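Side-chain contact in COG0778: Nitroreductase (Streptococcus pneumoniae, PDB 2B67), which probably catalyses FMN-dependent, NAD(P)H-driven reduction of nitro compounds or related acceptors, as a homodimeric flavoenzyme of the nitroreductase family: residues A[80-85]-A[166-171]. Residues are numbered along the deposited sequence; the frame is centred on the assembly and turned at random.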
# COMPACT_ATOMS: atom_id res chain seq x y z
N ALA A 80 3.56 -14.90 3.38
CA ALA A 80 4.68 -14.19 2.82
C ALA A 80 4.27 -13.53 1.51
O ALA A 80 3.92 -14.22 0.57
CB ALA A 80 5.87 -15.14 2.60
N LEU A 81 4.29 -12.20 1.46
CA LEU A 81 3.92 -11.46 0.25
C LEU A 81 5.18 -11.23 -0.56
O LEU A 81 6.13 -10.59 -0.09
CB LEU A 81 3.28 -10.10 0.59
CG LEU A 81 2.98 -9.12 -0.55
CD1 LEU A 81 2.03 -9.74 -1.60
CD2 LEU A 81 2.32 -7.88 0.02
N PHE A 82 5.18 -11.77 -1.79
CA PHE A 82 6.31 -11.60 -2.74
C PHE A 82 5.85 -10.69 -3.89
O PHE A 82 4.65 -10.59 -4.20
CB PHE A 82 6.72 -12.96 -3.37
CG PHE A 82 7.45 -13.89 -2.43
CD1 PHE A 82 6.77 -14.57 -1.42
CD2 PHE A 82 8.83 -14.07 -2.53
CE1 PHE A 82 7.44 -15.41 -0.56
CE2 PHE A 82 9.51 -14.92 -1.69
CZ PHE A 82 8.81 -15.60 -0.69
N THR A 83 6.81 -10.05 -4.55
CA THR A 83 6.51 -9.33 -5.76
C THR A 83 7.40 -9.88 -6.88
O THR A 83 8.49 -10.39 -6.62
CB THR A 83 6.75 -7.83 -5.60
OG1 THR A 83 8.06 -7.65 -5.05
CG2 THR A 83 5.73 -7.22 -4.63
N ASP A 84 6.90 -9.72 -8.11
CA ASP A 84 7.53 -10.21 -9.32
C ASP A 84 8.59 -9.26 -9.82
O ASP A 84 8.27 -8.21 -10.37
CB ASP A 84 6.46 -10.37 -10.42
CG ASP A 84 6.86 -11.38 -11.51
OD1 ASP A 84 8.08 -11.59 -11.73
OD2 ASP A 84 5.93 -11.93 -12.16
N THR A 85 9.85 -9.65 -9.68
CA THR A 85 10.92 -8.78 -10.13
C THR A 85 11.08 -8.79 -11.66
O THR A 85 11.79 -7.94 -12.18
CB THR A 85 12.27 -9.13 -9.50
OG1 THR A 85 12.68 -10.43 -9.96
CG2 THR A 85 12.15 -9.12 -7.93
N GLU A 166 14.63 -19.49 -0.29
CA GLU A 166 15.20 -20.80 -0.01
C GLU A 166 14.32 -21.58 0.98
O GLU A 166 13.84 -22.66 0.68
CB GLU A 166 16.62 -20.60 0.52
CG GLU A 166 17.35 -21.82 1.00
CD GLU A 166 18.83 -21.54 1.20
OE1 GLU A 166 19.65 -22.33 0.66
OE2 GLU A 166 19.19 -20.51 1.88
N VAL A 167 14.06 -20.98 2.15
CA VAL A 167 13.19 -21.57 3.16
C VAL A 167 11.77 -21.92 2.66
O VAL A 167 11.25 -22.99 2.95
CB VAL A 167 13.13 -20.65 4.41
CG1 VAL A 167 12.11 -21.11 5.42
CG2 VAL A 167 14.52 -20.56 5.06
N LEU A 168 11.16 -21.04 1.88
CA LEU A 168 9.80 -21.27 1.41
C LEU A 168 9.71 -21.95 0.04
O LEU A 168 8.60 -22.18 -0.45
CB LEU A 168 9.00 -19.95 1.41
CG LEU A 168 8.82 -19.26 2.75
CD1 LEU A 168 7.84 -18.10 2.70
CD2 LEU A 168 8.37 -20.26 3.78
N GLU A 169 10.86 -22.23 -0.57
CA GLU A 169 10.93 -22.89 -1.88
C GLU A 169 10.17 -22.12 -2.96
O GLU A 169 9.29 -22.66 -3.63
CB GLU A 169 10.47 -24.37 -1.81
CG GLU A 169 11.20 -25.15 -0.74
CD GLU A 169 10.72 -26.61 -0.60
OE1 GLU A 169 9.65 -26.99 -1.16
OE2 GLU A 169 11.45 -27.37 0.10
N ILE A 170 10.54 -20.85 -3.12
CA ILE A 170 9.91 -19.99 -4.10
C ILE A 170 11.02 -19.47 -5.04
O ILE A 170 12.08 -19.07 -4.58
CB ILE A 170 9.24 -18.76 -3.41
CG1 ILE A 170 8.18 -19.19 -2.39
CG2 ILE A 170 8.79 -17.77 -4.48
CD1 ILE A 170 6.86 -19.83 -2.99
N GLU A 171 10.75 -19.48 -6.34
CA GLU A 171 11.68 -18.95 -7.36
C GLU A 171 12.23 -17.55 -7.07
O GLU A 171 11.48 -16.64 -6.65
CB GLU A 171 11.02 -18.97 -8.75
CG GLU A 171 10.77 -20.37 -9.31
CD GLU A 171 12.05 -21.21 -9.51
OE1 GLU A 171 13.14 -20.64 -9.77
OE2 GLU A 171 11.94 -22.46 -9.42
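Phe82 offers one face of its ring to Ile170, and the two side chains cross at a slant. The methyl CG2 of Ile170 sits over that face, shifted toward the rim, 4.3 Å from the centroid of the Phe82 ring and 18° off the ring normal, a CH-pi contact. The other branch reaches the far end of the ring, with Ile170 CG1 4.0 Å from Phe82 CZ. Branching at CB suits isoleucine to this place, because both arms spread across a flat surface. Phe82 CB already points across the gap, and with CG anti to the carbonyl carbon (chi1 -73°) the ring continues that way, its flat shape giving aliphatic groups both a face and an edge. Leu168 takes the edge: its CD1 lies near the ring plane, 4.2 Å from Phe82 CE1. The leucine fork brings this same methyl to Ala80, with Leu168 CD1 3.6 Å from Ala80 CB; the short alanine lets it come close to the strand. Between the two aliphatic residues the chain leaves the helix through a Schellman motif, in which Glu169 takes positive phi (57°) and stays exposed. Val51 of strand 48-53 touches both Phe82 and Ile170, and Arg204 of the second subunit hydrogen-bonds to Leu168 O and Glu169 O. This is structural packing, the Ala80 side chain lying about 14 Å from a bound FMN: strand 77-84, an inner strand of the antiparallel sheet in this alpha-beta sandwich, and the last turn of helix 161-168 with the loop after it are held by dispersion and the hydrophobic effect, without directional polar bonds between these side chains.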